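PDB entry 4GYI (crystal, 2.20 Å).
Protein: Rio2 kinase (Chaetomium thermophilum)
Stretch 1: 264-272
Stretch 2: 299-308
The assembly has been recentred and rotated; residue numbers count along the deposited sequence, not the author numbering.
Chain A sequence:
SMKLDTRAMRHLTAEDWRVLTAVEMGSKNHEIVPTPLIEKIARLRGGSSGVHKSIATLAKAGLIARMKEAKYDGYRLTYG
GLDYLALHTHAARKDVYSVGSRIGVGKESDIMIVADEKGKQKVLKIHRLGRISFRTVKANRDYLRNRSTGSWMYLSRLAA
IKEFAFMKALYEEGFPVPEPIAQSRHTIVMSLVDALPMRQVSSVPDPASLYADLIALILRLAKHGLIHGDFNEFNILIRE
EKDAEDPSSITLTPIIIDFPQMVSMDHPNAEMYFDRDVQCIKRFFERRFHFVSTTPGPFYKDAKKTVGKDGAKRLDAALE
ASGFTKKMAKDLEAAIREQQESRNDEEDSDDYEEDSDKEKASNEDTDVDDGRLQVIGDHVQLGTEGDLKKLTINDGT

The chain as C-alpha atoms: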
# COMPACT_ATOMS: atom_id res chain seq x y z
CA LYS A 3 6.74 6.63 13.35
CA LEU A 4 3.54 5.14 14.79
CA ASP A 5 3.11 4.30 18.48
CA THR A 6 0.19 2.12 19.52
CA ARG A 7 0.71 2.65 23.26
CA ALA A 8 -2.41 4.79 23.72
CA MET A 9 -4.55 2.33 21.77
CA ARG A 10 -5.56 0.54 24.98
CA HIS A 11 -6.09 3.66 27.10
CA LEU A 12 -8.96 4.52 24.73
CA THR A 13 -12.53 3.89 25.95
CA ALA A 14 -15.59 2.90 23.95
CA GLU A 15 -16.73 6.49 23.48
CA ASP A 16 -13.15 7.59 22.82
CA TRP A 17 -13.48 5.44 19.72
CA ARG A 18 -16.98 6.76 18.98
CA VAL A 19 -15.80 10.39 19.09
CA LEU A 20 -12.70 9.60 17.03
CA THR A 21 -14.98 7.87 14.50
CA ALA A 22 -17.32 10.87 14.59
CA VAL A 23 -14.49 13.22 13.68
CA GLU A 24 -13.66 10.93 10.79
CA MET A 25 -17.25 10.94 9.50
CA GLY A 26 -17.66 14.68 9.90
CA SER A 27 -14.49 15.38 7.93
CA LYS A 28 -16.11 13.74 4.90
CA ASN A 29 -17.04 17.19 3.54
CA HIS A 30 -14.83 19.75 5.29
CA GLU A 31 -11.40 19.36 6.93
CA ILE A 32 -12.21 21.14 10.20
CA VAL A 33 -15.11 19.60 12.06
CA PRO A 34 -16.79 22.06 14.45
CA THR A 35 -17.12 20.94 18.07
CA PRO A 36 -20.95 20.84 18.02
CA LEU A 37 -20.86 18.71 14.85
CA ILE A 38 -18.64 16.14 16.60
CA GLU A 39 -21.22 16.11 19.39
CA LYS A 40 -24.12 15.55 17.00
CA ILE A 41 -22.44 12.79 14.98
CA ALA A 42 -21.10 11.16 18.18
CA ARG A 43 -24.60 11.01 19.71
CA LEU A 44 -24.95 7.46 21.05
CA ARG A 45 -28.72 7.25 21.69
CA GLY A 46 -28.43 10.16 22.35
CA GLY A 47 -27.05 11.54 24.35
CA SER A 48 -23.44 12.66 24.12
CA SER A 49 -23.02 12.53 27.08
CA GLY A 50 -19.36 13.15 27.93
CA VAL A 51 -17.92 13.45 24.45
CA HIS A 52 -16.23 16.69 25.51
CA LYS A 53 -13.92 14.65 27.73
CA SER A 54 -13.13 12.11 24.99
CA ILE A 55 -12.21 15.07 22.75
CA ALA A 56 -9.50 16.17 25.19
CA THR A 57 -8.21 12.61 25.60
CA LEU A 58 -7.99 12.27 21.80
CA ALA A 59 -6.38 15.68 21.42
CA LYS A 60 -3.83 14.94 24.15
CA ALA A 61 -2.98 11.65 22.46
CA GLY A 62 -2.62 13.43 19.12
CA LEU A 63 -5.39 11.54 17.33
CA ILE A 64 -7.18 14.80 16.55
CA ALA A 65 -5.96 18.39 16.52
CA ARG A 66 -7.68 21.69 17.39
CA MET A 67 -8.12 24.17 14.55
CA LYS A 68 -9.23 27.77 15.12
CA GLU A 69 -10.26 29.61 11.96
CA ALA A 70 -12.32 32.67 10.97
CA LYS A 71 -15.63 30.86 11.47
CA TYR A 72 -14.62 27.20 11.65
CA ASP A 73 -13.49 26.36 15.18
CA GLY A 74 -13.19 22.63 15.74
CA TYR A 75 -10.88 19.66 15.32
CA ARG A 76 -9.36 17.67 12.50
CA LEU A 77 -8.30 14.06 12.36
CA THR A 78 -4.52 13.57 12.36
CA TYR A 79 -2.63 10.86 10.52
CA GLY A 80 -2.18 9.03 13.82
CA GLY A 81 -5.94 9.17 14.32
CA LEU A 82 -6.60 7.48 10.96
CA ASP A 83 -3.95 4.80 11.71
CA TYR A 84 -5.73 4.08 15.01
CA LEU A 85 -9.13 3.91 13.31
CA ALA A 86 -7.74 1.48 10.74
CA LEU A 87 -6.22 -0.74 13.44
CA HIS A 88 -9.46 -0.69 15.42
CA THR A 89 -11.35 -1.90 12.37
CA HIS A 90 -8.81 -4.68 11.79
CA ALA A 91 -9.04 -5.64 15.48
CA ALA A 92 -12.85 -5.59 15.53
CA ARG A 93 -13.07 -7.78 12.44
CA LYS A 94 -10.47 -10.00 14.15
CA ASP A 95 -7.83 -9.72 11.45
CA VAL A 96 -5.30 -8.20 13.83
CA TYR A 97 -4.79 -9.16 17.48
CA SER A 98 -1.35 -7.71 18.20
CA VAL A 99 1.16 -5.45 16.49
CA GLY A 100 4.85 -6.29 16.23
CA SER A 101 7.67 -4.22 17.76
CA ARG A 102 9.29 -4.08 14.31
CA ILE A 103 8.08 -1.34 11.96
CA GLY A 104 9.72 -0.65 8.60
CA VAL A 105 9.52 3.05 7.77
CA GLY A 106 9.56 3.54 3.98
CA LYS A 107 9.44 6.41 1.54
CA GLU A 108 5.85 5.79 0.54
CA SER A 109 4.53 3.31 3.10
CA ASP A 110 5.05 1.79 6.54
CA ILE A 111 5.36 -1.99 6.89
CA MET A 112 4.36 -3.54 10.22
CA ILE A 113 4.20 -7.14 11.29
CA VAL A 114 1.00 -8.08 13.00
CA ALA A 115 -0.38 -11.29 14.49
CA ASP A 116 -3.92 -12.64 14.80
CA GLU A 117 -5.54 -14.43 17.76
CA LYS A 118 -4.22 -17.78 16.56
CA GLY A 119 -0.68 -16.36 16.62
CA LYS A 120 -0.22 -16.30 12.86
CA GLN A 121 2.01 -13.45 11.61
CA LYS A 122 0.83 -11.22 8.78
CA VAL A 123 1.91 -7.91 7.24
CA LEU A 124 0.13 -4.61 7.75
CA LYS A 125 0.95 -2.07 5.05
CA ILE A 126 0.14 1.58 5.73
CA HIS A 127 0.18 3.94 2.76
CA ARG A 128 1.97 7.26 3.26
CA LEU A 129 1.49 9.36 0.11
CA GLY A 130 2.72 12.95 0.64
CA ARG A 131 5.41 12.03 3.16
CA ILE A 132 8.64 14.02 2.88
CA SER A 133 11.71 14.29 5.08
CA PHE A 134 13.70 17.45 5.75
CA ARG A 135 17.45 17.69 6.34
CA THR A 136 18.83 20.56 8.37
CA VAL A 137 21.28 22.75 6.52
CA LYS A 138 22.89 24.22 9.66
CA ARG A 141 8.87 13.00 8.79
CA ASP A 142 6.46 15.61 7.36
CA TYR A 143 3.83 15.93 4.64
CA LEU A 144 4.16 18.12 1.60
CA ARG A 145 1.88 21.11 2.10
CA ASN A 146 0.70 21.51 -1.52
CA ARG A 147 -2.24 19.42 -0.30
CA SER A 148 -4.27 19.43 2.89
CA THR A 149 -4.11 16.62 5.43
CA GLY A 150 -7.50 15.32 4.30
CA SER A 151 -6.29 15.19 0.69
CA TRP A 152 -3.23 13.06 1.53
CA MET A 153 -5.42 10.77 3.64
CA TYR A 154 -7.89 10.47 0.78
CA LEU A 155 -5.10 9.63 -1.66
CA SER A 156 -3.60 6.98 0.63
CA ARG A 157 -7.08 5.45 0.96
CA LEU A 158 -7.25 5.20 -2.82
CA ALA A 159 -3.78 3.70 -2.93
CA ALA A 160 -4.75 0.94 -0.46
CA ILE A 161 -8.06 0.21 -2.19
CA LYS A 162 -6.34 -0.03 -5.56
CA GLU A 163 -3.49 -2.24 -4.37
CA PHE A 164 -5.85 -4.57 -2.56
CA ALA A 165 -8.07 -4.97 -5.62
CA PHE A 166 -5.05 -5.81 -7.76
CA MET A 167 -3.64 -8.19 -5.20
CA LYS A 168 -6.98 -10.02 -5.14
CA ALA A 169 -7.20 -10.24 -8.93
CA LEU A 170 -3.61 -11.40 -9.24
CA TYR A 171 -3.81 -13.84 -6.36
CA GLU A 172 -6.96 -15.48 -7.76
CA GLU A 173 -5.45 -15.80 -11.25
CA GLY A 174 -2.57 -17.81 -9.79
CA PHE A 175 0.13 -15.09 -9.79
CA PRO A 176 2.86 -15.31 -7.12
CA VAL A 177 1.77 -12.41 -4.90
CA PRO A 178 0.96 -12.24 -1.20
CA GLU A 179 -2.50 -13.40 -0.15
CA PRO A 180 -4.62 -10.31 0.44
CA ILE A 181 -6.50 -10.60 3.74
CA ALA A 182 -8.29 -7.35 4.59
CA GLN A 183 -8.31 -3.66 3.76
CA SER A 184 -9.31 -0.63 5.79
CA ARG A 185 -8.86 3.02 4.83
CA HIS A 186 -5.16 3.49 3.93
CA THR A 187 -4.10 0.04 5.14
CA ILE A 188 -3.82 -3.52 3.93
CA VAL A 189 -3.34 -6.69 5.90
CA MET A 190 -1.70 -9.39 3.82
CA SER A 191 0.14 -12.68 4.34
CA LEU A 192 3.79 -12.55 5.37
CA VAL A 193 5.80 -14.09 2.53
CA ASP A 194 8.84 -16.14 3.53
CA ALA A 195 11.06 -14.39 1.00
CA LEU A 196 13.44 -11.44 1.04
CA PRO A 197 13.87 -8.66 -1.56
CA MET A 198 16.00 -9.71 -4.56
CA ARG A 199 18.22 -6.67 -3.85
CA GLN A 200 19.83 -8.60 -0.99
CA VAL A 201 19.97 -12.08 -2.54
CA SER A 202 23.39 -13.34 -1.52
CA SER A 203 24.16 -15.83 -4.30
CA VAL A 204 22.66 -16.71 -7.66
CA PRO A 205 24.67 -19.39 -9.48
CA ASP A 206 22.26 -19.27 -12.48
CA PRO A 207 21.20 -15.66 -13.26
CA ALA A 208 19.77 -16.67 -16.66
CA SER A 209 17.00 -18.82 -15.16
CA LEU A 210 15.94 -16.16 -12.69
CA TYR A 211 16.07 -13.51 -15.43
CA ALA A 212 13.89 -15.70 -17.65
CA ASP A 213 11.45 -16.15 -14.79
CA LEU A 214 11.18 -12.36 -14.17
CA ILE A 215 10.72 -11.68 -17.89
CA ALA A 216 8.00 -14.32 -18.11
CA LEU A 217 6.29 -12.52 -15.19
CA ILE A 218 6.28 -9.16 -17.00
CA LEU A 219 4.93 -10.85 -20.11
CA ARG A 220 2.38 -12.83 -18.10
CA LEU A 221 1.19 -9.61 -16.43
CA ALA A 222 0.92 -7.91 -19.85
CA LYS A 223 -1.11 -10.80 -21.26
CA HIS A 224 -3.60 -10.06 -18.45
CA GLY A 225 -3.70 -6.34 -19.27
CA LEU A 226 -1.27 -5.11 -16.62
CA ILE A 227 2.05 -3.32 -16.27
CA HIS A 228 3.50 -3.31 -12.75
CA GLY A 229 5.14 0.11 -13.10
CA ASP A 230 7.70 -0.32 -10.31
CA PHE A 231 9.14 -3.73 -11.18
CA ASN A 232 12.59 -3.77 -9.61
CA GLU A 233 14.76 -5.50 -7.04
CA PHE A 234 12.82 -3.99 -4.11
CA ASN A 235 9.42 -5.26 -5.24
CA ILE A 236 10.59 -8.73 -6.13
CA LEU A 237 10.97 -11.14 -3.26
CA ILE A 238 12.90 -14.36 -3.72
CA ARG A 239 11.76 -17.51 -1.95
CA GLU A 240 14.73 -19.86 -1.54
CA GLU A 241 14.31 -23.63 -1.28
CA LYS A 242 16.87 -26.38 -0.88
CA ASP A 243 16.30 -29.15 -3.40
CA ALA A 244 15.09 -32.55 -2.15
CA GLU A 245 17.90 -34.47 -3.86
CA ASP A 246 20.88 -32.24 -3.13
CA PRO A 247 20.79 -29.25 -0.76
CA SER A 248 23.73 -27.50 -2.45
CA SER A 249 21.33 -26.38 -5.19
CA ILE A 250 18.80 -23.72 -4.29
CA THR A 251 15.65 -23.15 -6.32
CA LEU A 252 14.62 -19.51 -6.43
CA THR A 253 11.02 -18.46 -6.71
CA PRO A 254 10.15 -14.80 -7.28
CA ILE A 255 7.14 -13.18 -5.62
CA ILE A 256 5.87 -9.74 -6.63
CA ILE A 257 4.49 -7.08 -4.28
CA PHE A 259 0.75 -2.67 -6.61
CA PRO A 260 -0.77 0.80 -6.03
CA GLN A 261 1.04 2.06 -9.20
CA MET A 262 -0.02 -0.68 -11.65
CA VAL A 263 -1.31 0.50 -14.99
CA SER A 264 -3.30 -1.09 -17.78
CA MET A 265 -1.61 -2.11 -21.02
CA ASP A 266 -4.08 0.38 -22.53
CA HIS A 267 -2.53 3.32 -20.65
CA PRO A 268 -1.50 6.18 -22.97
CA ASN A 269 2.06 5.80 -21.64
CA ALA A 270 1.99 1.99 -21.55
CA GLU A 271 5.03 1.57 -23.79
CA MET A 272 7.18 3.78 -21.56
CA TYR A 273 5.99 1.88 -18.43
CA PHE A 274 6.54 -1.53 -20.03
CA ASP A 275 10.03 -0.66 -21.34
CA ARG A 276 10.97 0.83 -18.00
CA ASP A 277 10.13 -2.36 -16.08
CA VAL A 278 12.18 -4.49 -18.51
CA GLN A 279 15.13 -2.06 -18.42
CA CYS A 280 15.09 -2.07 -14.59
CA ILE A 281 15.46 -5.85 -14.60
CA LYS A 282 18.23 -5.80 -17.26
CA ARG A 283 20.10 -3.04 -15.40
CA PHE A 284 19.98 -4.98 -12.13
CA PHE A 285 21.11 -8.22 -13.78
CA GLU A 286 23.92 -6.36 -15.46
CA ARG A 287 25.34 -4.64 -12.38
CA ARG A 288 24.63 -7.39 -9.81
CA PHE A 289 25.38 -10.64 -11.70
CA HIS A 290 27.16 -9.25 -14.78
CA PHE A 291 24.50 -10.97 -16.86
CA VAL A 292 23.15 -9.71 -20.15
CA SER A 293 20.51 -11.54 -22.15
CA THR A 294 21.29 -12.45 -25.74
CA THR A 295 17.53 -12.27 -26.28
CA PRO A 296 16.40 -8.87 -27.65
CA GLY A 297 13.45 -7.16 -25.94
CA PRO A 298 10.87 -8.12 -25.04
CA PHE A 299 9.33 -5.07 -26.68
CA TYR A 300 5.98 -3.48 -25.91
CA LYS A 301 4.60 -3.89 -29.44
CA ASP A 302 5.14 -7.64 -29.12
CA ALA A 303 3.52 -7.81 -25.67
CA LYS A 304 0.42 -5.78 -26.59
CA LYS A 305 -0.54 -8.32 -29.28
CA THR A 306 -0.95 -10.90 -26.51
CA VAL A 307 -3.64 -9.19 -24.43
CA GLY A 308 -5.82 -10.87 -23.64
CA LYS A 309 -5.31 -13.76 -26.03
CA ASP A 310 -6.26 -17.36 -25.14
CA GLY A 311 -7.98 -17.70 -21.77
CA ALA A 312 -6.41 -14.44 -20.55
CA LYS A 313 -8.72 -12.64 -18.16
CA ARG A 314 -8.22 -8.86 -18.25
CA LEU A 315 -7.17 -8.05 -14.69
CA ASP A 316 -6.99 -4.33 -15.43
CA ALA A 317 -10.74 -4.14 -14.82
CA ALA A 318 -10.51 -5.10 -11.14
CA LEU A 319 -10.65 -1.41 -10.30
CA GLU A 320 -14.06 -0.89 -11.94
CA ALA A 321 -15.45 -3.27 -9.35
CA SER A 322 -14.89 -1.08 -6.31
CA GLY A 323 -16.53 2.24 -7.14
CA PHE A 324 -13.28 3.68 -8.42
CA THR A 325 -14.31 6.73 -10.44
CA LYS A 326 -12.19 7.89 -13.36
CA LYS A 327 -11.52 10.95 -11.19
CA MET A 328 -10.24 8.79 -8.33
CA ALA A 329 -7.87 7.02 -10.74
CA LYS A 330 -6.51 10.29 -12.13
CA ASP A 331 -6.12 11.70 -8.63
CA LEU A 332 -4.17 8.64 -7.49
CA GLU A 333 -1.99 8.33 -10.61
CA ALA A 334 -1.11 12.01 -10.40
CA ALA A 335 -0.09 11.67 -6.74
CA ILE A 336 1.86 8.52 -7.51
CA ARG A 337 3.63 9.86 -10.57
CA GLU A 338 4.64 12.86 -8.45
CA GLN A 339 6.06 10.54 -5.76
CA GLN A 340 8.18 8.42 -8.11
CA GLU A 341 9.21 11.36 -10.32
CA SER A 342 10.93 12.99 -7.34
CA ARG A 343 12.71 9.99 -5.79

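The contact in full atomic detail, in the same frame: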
# COMPACT_ATOMS: atom_id res chain seq x y z
N SER A 264 -2.81 -0.22 -16.73
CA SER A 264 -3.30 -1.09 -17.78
C SER A 264 -2.41 -1.03 -19.00
O SER A 264 -1.80 -0.00 -19.29
CB SER A 264 -4.72 -0.68 -18.17
OG SER A 264 -4.98 -1.07 -19.49
N MET A 265 -2.35 -2.12 -19.76
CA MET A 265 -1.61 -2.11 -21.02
C MET A 265 -2.21 -1.11 -22.01
O MET A 265 -1.61 -0.80 -23.03
CB MET A 265 -1.56 -3.51 -21.66
CG MET A 265 -0.60 -4.47 -21.00
SD MET A 265 1.13 -4.23 -21.45
CE MET A 265 1.03 -4.60 -23.22
N ASP A 266 -3.41 -0.62 -21.70
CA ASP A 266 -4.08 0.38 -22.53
C ASP A 266 -3.76 1.82 -22.11
O ASP A 266 -4.35 2.75 -22.64
CB ASP A 266 -5.60 0.19 -22.48
CG ASP A 266 -6.07 -0.99 -23.30
OD1 ASP A 266 -5.47 -1.26 -24.36
OD2 ASP A 266 -7.04 -1.65 -22.88
N HIS A 267 -2.85 1.99 -21.15
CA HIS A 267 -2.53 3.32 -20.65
C HIS A 267 -1.81 4.07 -21.75
O HIS A 267 -1.01 3.48 -22.47
CB HIS A 267 -1.63 3.22 -19.43
CG HIS A 267 -1.40 4.53 -18.74
ND1 HIS A 267 -0.62 5.53 -19.29
CD2 HIS A 267 -1.80 4.99 -17.53
CE1 HIS A 267 -0.59 6.56 -18.47
NE2 HIS A 267 -1.29 6.26 -17.39
N PRO A 268 -2.11 5.38 -21.90
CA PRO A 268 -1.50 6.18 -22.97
C PRO A 268 0.03 6.09 -22.95
O PRO A 268 0.66 6.11 -24.01
CB PRO A 268 -1.94 7.61 -22.62
CG PRO A 268 -3.24 7.43 -21.93
CD PRO A 268 -3.12 6.14 -21.15
N ASN A 269 0.61 5.95 -21.77
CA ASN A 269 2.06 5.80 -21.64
C ASN A 269 2.50 4.36 -21.46
O ASN A 269 3.57 4.13 -20.89
CB ASN A 269 2.58 6.59 -20.44
CG ASN A 269 2.65 8.07 -20.70
OD1 ASN A 269 3.04 8.51 -21.79
ND2 ASN A 269 2.29 8.86 -19.70
N ALA A 270 1.71 3.38 -21.90
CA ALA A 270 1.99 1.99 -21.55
C ALA A 270 3.36 1.53 -22.03
O ALA A 270 4.06 0.82 -21.30
CB ALA A 270 0.91 1.06 -22.05
N GLU A 271 3.75 1.97 -23.22
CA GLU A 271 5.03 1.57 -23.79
C GLU A 271 6.21 2.04 -22.92
O GLU A 271 7.14 1.28 -22.68
CB GLU A 271 5.20 2.05 -25.24
CG GLU A 271 6.55 1.68 -25.85
CD GLU A 271 6.59 1.81 -27.37
OE1 GLU A 271 5.59 2.25 -27.99
OE2 GLU A 271 7.64 1.47 -27.96
N MET A 272 6.15 3.28 -22.45
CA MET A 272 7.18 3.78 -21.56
C MET A 272 7.22 2.95 -20.25
O MET A 272 8.29 2.57 -19.79
CB MET A 272 6.96 5.27 -21.28
CG MET A 272 7.93 5.89 -20.25
SD MET A 272 7.53 5.64 -18.49
CE MET A 272 6.02 6.59 -18.34
N PHE A 299 9.74 -6.43 -26.35
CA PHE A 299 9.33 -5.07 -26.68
C PHE A 299 7.84 -4.96 -26.48
O PHE A 299 7.10 -5.94 -26.64
CB PHE A 299 9.68 -4.74 -28.13
CG PHE A 299 11.06 -5.15 -28.52
CD1 PHE A 299 12.16 -4.38 -28.16
CD2 PHE A 299 11.27 -6.31 -29.26
CE1 PHE A 299 13.44 -4.76 -28.52
CE2 PHE A 299 12.54 -6.68 -29.63
CZ PHE A 299 13.63 -5.90 -29.26
N TYR A 300 7.39 -3.75 -26.14
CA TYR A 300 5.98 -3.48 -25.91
C TYR A 300 5.07 -3.89 -27.07
O TYR A 300 4.00 -4.47 -26.84
CB TYR A 300 5.78 -2.00 -25.60
CG TYR A 300 4.34 -1.59 -25.47
CD1 TYR A 300 3.63 -1.85 -24.31
CD2 TYR A 300 3.68 -0.94 -26.51
CE1 TYR A 300 2.30 -1.47 -24.18
CE2 TYR A 300 2.36 -0.56 -26.40
CZ TYR A 300 1.67 -0.83 -25.23
OH TYR A 300 0.35 -0.44 -25.12
N LYS A 301 5.47 -3.58 -28.30
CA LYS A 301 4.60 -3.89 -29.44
C LYS A 301 4.35 -5.39 -29.58
O LYS A 301 3.28 -5.79 -30.02
CB LYS A 301 5.13 -3.31 -30.76
CG LYS A 301 6.45 -2.57 -30.66
CD LYS A 301 7.64 -3.51 -30.77
CE LYS A 301 7.76 -4.11 -32.16
NZ LYS A 301 9.05 -4.85 -32.33
N ASP A 302 5.33 -6.20 -29.20
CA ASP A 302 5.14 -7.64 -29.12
C ASP A 302 4.09 -7.94 -28.05
O ASP A 302 3.06 -8.53 -28.34
CB ASP A 302 6.43 -8.37 -28.73
CG ASP A 302 7.59 -8.05 -29.64
OD1 ASP A 302 8.74 -8.10 -29.15
OD2 ASP A 302 7.35 -7.74 -30.83
N ALA A 303 4.39 -7.53 -26.82
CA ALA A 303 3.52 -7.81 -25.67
C ALA A 303 2.05 -7.43 -25.88
O ALA A 303 1.16 -8.22 -25.55
CB ALA A 303 4.07 -7.13 -24.41
N LYS A 304 1.80 -6.25 -26.44
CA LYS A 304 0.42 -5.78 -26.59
C LYS A 304 -0.44 -6.69 -27.47
O LYS A 304 -1.65 -6.76 -27.29
CB LYS A 304 0.36 -4.34 -27.11
CG LYS A 304 -1.01 -3.71 -26.90
CD LYS A 304 -1.09 -2.25 -27.29
CE LYS A 304 -2.37 -1.63 -26.74
NZ LYS A 304 -2.50 -0.19 -27.04
N LYS A 305 0.19 -7.39 -28.41
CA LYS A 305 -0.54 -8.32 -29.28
C LYS A 305 -1.15 -9.49 -28.49
O LYS A 305 -2.07 -10.16 -28.96
CB LYS A 305 0.37 -8.86 -30.39
CG LYS A 305 0.90 -7.80 -31.36
CD LYS A 305 -0.22 -7.16 -32.18
CE LYS A 305 -0.91 -8.16 -33.11
NZ LYS A 305 -1.92 -7.53 -34.02
N THR A 306 -0.63 -9.71 -27.29
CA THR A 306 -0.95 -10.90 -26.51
C THR A 306 -2.09 -10.70 -25.50
O THR A 306 -2.53 -11.64 -24.85
CB THR A 306 0.31 -11.39 -25.78
OG1 THR A 306 1.45 -11.16 -26.62
CG2 THR A 306 0.21 -12.88 -25.47
N VAL A 307 -2.57 -9.47 -25.37
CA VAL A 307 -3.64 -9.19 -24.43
C VAL A 307 -4.99 -9.11 -25.13
O VAL A 307 -5.10 -8.51 -26.20
CB VAL A 307 -3.35 -7.90 -23.62
CG1 VAL A 307 -2.40 -7.01 -24.37
CG2 VAL A 307 -4.63 -7.15 -23.27
N GLY A 308 -6.00 -9.79 -24.59
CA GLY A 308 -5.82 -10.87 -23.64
C GLY A 308 -6.14 -12.13 -24.44
O GLY A 308 -7.27 -12.63 -24.44
O HOH W 1 7.88 -1.42 -28.22

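The contact between these stretches buries 380 Å², summed over both sides, and most of it gathers around two side chains, Tyr300 and Met265. Phe299, where stretch 2 begins, takes no part: it occupies the N-cap position, and its side chain makes no contact with stretch 1. Its backbone O accepts the hydrogen bond from Ala303 N at 3.1 Å that opens the helix.

Tyr300, in the first turn of that helix, points its CA-to-CB bond toward stretch 1. With chi1 at 175° (t) the ring extends across the gap, and its hydroxyl donates a hydrogen bond to the backbone carbonyl of Met265, OH to O 2.9 Å, the one direct hydrogen bond between the stretches. The ring packs along its length as well. Glu271 CB lies over one face, 3.9 Å from the centroid of the Tyr300 ring and 26° off its normal, a CH-pi arrangement. Ala270 CB approaches Tyr300 CE1 obliquely at 3.6 Å; its methyl group sits in a buried position beside the ring. Tyrosine suits this place because it combines a broad apolar surface with a polar tip that reaches the carbonyl.

Lys301 adds a solvent-mediated link. Water 1 accepts from Lys301 N at 3.2 Å and donates to Glu271 OE2 at 2.9 Å, so the glutamate contributes its aliphatic CB to the tyrosine ring and its carboxylate to the water. The Lys301 side chain itself leads away from stretch 1.

One turn beyond Tyr300, Ala303 again directs its CB toward stretch 1, where it meets Met265 CE at 4.1 Å. The methionine is buried, and its three chi angles, all m, fold the chain so that the terminal methyl reaches several partners: besides Ala303, CE lies 3.5 Å from Tyr300 CE1 and 3.6 Å from Lys304 CA. The sulfur is more distant, with SD 5.3 Å from the ring centroid of Tyr300 and oblique to it.

Lys304 starts sideways, but its extended side chain, all four chi angles t, brings its end nearer to Asp266. Lys304 NZ stands 4.1 Å from Asp266 OD1, beyond salt-bridge range, so the opposite charges are neighbours at the exposed margin without a direct ionic bond.

Val307, closing the type I turn from Lys304, points toward stretch 1 and sets CG1 4.3 Å from Met265 CE. This branched apolar side chain thereby extends the hydrophobic surroundings of the methionine methyl past the helical turns.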